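Local coordinates for malonyl-CoA decarboxylase (Rhodopseudomonas palustris, PDB 4KSA), which probably catalyses the decarboxylation of malonyl-CoA to acetyl-CoA and carbon dioxide, at residues A59-L63 and R125-A129; L187-I191 and W202-R206. All coordinates share one frame. Numbering follows the deposited sequence.

Interaction 1 of 2, residues A59-L63 and R125-A129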
# COMPACT_ATOMS: atom_id res chain seq x y z
N ALA A 59 -16.20 -26.62 12.82
CA ALA A 59 -15.99 -25.47 13.67
C ALA A 59 -16.90 -24.34 13.20
O ALA A 59 -17.63 -23.72 13.98
CB ALA A 59 -14.52 -25.04 13.64
N ALA A 60 -16.87 -24.06 11.91
CA ALA A 60 -17.70 -23.00 11.39
C ALA A 60 -19.15 -23.30 11.79
O ALA A 60 -19.90 -22.39 12.15
CB ALA A 60 -17.57 -22.94 9.88
N SER A 61 -19.51 -24.58 11.76
CA SER A 61 -20.85 -25.03 12.09
C SER A 61 -21.15 -24.80 13.58
O SER A 61 -22.19 -24.23 13.92
CB SER A 61 -20.99 -26.52 11.74
OG SER A 61 -22.33 -26.87 11.41
N LEU A 62 -20.24 -25.23 14.45
CA LEU A 62 -20.41 -25.08 15.90
C LEU A 62 -20.58 -23.61 16.32
O LEU A 62 -21.45 -23.29 17.14
CB LEU A 62 -19.21 -25.70 16.63
CG LEU A 62 -19.28 -25.80 18.16
CD1 LEU A 62 -18.35 -26.89 18.67
CD2 LEU A 62 -18.93 -24.48 18.79
N LEU A 63 -19.77 -22.73 15.75
CA LEU A 63 -19.85 -21.31 16.07
C LEU A 63 -21.18 -20.73 15.66
O LEU A 63 -21.78 -19.94 16.42
CB LEU A 63 -18.72 -20.54 15.38
CG LEU A 63 -17.34 -20.79 16.00
CD1 LEU A 63 -16.25 -20.20 15.14
CD2 LEU A 63 -17.31 -20.19 17.37
N ARG A 125 -9.20 -25.07 17.50
CA ARG A 125 -9.82 -25.49 16.26
C ARG A 125 -10.93 -24.54 15.83
O ARG A 125 -11.07 -24.26 14.65
CB ARG A 125 -10.35 -26.91 16.40
CG ARG A 125 -9.24 -27.89 16.67
CD ARG A 125 -9.66 -29.33 16.46
NE ARG A 125 -8.54 -30.21 16.75
CZ ARG A 125 -8.42 -31.46 16.30
NH1 ARG A 125 -9.37 -32.01 15.54
NH2 ARG A 125 -7.32 -32.15 16.58
N LEU A 126 -11.70 -24.04 16.79
CA LEU A 126 -12.80 -23.12 16.47
C LEU A 126 -12.26 -21.83 15.91
O LEU A 126 -12.97 -21.08 15.26
CB LEU A 126 -13.60 -22.81 17.72
CG LEU A 126 -14.43 -23.96 18.29
CD1 LEU A 126 -15.11 -23.50 19.56
CD2 LEU A 126 -15.46 -24.40 17.24
N ASN A 127 -10.98 -21.59 16.16
CA ASN A 127 -10.33 -20.38 15.70
C ASN A 127 -9.99 -20.43 14.23
O ASN A 127 -9.57 -19.43 13.66
CB ASN A 127 -9.06 -20.13 16.52
CG ASN A 127 -8.50 -18.74 16.30
OD1 ASN A 127 -9.23 -17.76 16.35
ND2 ASN A 127 -7.21 -18.66 16.07
N HIS A 128 -10.19 -21.58 13.61
CA HIS A 128 -9.89 -21.71 12.19
C HIS A 128 -11.12 -21.42 11.34
O HIS A 128 -11.04 -21.28 10.13
CB HIS A 128 -9.33 -23.10 11.89
CG HIS A 128 -7.93 -23.29 12.36
ND1 HIS A 128 -7.54 -24.35 13.15
CD2 HIS A 128 -6.82 -22.54 12.17
CE1 HIS A 128 -6.25 -24.25 13.42
NE2 HIS A 128 -5.79 -23.16 12.84
N ALA A 129 -12.27 -21.31 11.99
CA ALA A 129 -13.48 -21.01 11.27
C ALA A 129 -13.41 -19.54 10.87
O ALA A 129 -12.90 -18.71 11.63
CB ALA A 129 -14.69 -21.26 12.15

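Interaction 2 of 2, residues L187-I191 and W202-R206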
# COMPACT_ATOMS: atom_id res chain seq x y z
N LEU A 187 -15.57 3.59 11.36
CA LEU A 187 -16.19 4.72 12.03
C LEU A 187 -17.54 4.34 12.63
O LEU A 187 -17.93 4.86 13.66
CB LEU A 187 -16.37 5.91 11.08
CG LEU A 187 -15.05 6.65 10.81
CD1 LEU A 187 -15.36 7.83 9.94
CD2 LEU A 187 -14.38 7.12 12.10
N GLU A 188 -18.22 3.41 11.98
CA GLU A 188 -19.53 2.95 12.45
C GLU A 188 -19.37 2.31 13.82
O GLU A 188 -20.14 2.60 14.74
CB GLU A 188 -20.11 1.96 11.44
CG GLU A 188 -21.54 1.52 11.70
CD GLU A 188 -22.17 0.89 10.46
OE1 GLU A 188 -22.96 1.58 9.76
OE2 GLU A 188 -21.88 -0.29 10.16
N LYS A 189 -18.38 1.45 13.96
CA LYS A 189 -18.13 0.79 15.23
C LYS A 189 -17.79 1.86 16.27
O LYS A 189 -18.25 1.78 17.40
CB LYS A 189 -16.96 -0.18 15.12
CG LYS A 189 -17.11 -1.28 14.09
CD LYS A 189 -15.81 -2.07 13.98
CE LYS A 189 -15.79 -3.02 12.80
NZ LYS A 189 -16.65 -4.23 12.97
N ILE A 190 -17.00 2.85 15.88
CA ILE A 190 -16.60 3.93 16.79
C ILE A 190 -17.81 4.69 17.34
O ILE A 190 -17.81 5.15 18.47
CB ILE A 190 -15.66 4.95 16.09
CG1 ILE A 190 -14.28 4.32 15.82
CG2 ILE A 190 -15.49 6.20 16.95
CD1 ILE A 190 -13.45 4.14 17.07
N ILE A 191 -18.85 4.82 16.53
CA ILE A 191 -20.06 5.52 16.96
C ILE A 191 -20.72 4.76 18.10
O ILE A 191 -21.59 5.28 18.78
CB ILE A 191 -21.07 5.68 15.79
CG1 ILE A 191 -20.43 6.48 14.65
CG2 ILE A 191 -22.32 6.38 16.28
CD1 ILE A 191 -21.32 6.66 13.42
N TRP A 202 -24.12 10.19 11.82
CA TRP A 202 -22.82 10.58 11.32
C TRP A 202 -22.48 12.06 11.48
O TRP A 202 -21.30 12.44 11.48
CB TRP A 202 -22.68 10.14 9.87
CG TRP A 202 -22.75 8.65 9.75
CD1 TRP A 202 -23.87 7.87 9.75
CD2 TRP A 202 -21.63 7.75 9.70
NE1 TRP A 202 -23.52 6.54 9.71
CE2 TRP A 202 -22.16 6.44 9.68
CE3 TRP A 202 -20.24 7.93 9.68
CZ2 TRP A 202 -21.34 5.31 9.63
CZ3 TRP A 202 -19.43 6.80 9.63
CH2 TRP A 202 -19.98 5.51 9.60
N ASP A 203 -23.50 12.90 11.63
CA ASP A 203 -23.30 14.33 11.81
C ASP A 203 -22.60 14.58 13.14
O ASP A 203 -21.80 15.51 13.28
CB ASP A 203 -24.65 15.05 11.78
CG ASP A 203 -25.38 14.86 10.47
OD1 ASP A 203 -26.63 14.96 10.46
OD2 ASP A 203 -24.71 14.62 9.44
N ASP A 204 -22.91 13.74 14.13
CA ASP A 204 -22.31 13.84 15.46
C ASP A 204 -20.85 13.43 15.40
O ASP A 204 -19.96 14.18 15.83
CB ASP A 204 -23.03 12.91 16.43
CG ASP A 204 -24.47 13.28 16.64
OD1 ASP A 204 -25.17 13.54 15.63
OD2 ASP A 204 -24.91 13.30 17.81
N LEU A 205 -20.61 12.24 14.87
CA LEU A 205 -19.26 11.69 14.74
C LEU A 205 -18.40 12.64 13.91
O LEU A 205 -17.30 13.01 14.33
CB LEU A 205 -19.34 10.29 14.10
CG LEU A 205 -18.20 9.26 14.20
CD1 LEU A 205 -17.10 9.60 13.22
CD2 LEU A 205 -17.67 9.20 15.62
N ARG A 206 -18.90 13.04 12.74
CA ARG A 206 -18.14 13.95 11.88
C ARG A 206 -17.87 15.24 12.64
O ARG A 206 -16.77 15.80 12.56
CB ARG A 206 -18.90 14.27 10.58
CG ARG A 206 -18.31 15.47 9.85
CD ARG A 206 -18.56 15.47 8.34
NE ARG A 206 -19.96 15.65 7.95
CZ ARG A 206 -20.70 16.71 8.24
NH1 ARG A 206 -21.97 16.77 7.83
NH2 ARG A 206 -20.19 17.71 8.95

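Interaction 1 of 2, residues A59-L63 and R125-A129
This is an apolar packing contact between the middle of one helix and the C-terminal part of another with the turn that follows it, within the helical N-terminal part of the chain. A59-L63 belongs to helix 52-68, whereas R125 and L126 belong to helix 118-126 and the chain then folds into a type I beta turn from L126 to A129. The turn is closed by a weak backbone bond, A129 N to L126 O at 3.4 Å, and H128 N donates to R125 O at 3.0 Å. A129 CB points at helix 52-68, and L126, whose CA-CB bond runs sideways, still reaches it with CD2. The backbones come close: the CA atoms of A59 and L126 are 4.9 Å apart, those of A60 and A129 4.7 Å. Small side chains permit this approach. A59 CB lies 3.7 Å from R125 O and 3.8 Å from L126 CD2, while A129 CB sits 3.6 Å from A60 N and 4.0 Å from A60 CB. One helical turn on, L63 reaches across, its CD1 3.5 Å from A129 CB and 3.4 Å from L126 O. L62 CD2 meets L126 CD2 at 3.8 Å, next to L42 and L46 of helix 36-48; helix 132-146 adds A135 against L63 and L136 against L126. R125 directs its guanidinium away, to a salt bridge with E121. With no hydrogen bond between the segments, the 288 Å² buried is mostly van der Waals contact of alanine and leucine side chains, partly against backbone, so adhesion rests on close apolar contact.

Interaction 2 of 2, residues L187-I191 and W202-R206
Helix 202-209 meets helix 184-193 almost at a right angle: the axes of the short segments cross at 95°, 10.5 Å apart at closest approach. W202, the first residue of W202-R206, reaches across with its indole. L187 CB comes within 3.5 Å of W202 CZ3, E188 N lies 3.6 Å from W202 CH2, and the CD1 methyl of I191 sits over one ring face, 3.8 Å from the centroid of the six-membered ring and 10° off its normal, a clear CH-pi contact. The same W202 stacks on W202 of the third subunit. D203 and D204 take no part across the pair; D203 OD2 makes a long, charge-only pair with R206 NH1 at 3.8 Å, the oxygen lying out of the guanidinium plane. L205 is the other main contact residue of this helix: its CG packs 3.6 Å from I191 CG1, its CD1 3.8 Å from L187 CD2 and its CD2 3.9 Å from I190 CG2. R206 leads away from helix 184-193 of its own chain and forms a salt bridge with E188 of the third subunit, as E188 does with R206 there. L187 also meets that subunit. The arrangement is a near-orthogonal packing of two consecutive helices after strand 174-178, an edge strand within this chain, in a C-terminal domain of probably GNAT-like (acetyltransferase-clan) fold.

Interaction 1 closes before interaction 2 opens along the chain, so the two are in series. Their centres lie 32 Å apart, with about 15 Å between nearest atoms, and they share neither a helix nor a strand. Interaction 1 brings together helices 52-68 and 118-126, distant in sequence, inside the all-helical N-terminal part; interaction 2 joins the successive helices 184-193 and 202-209 beside strand 174-178, in the C-terminal domain with its mixed sheet. Each lies wholly within its own part of this two-domain protein. H128, beside interaction 1 but not part of its contact, packs on R170 of the second subunit, whereas residues of interaction 2 itself pair with the third.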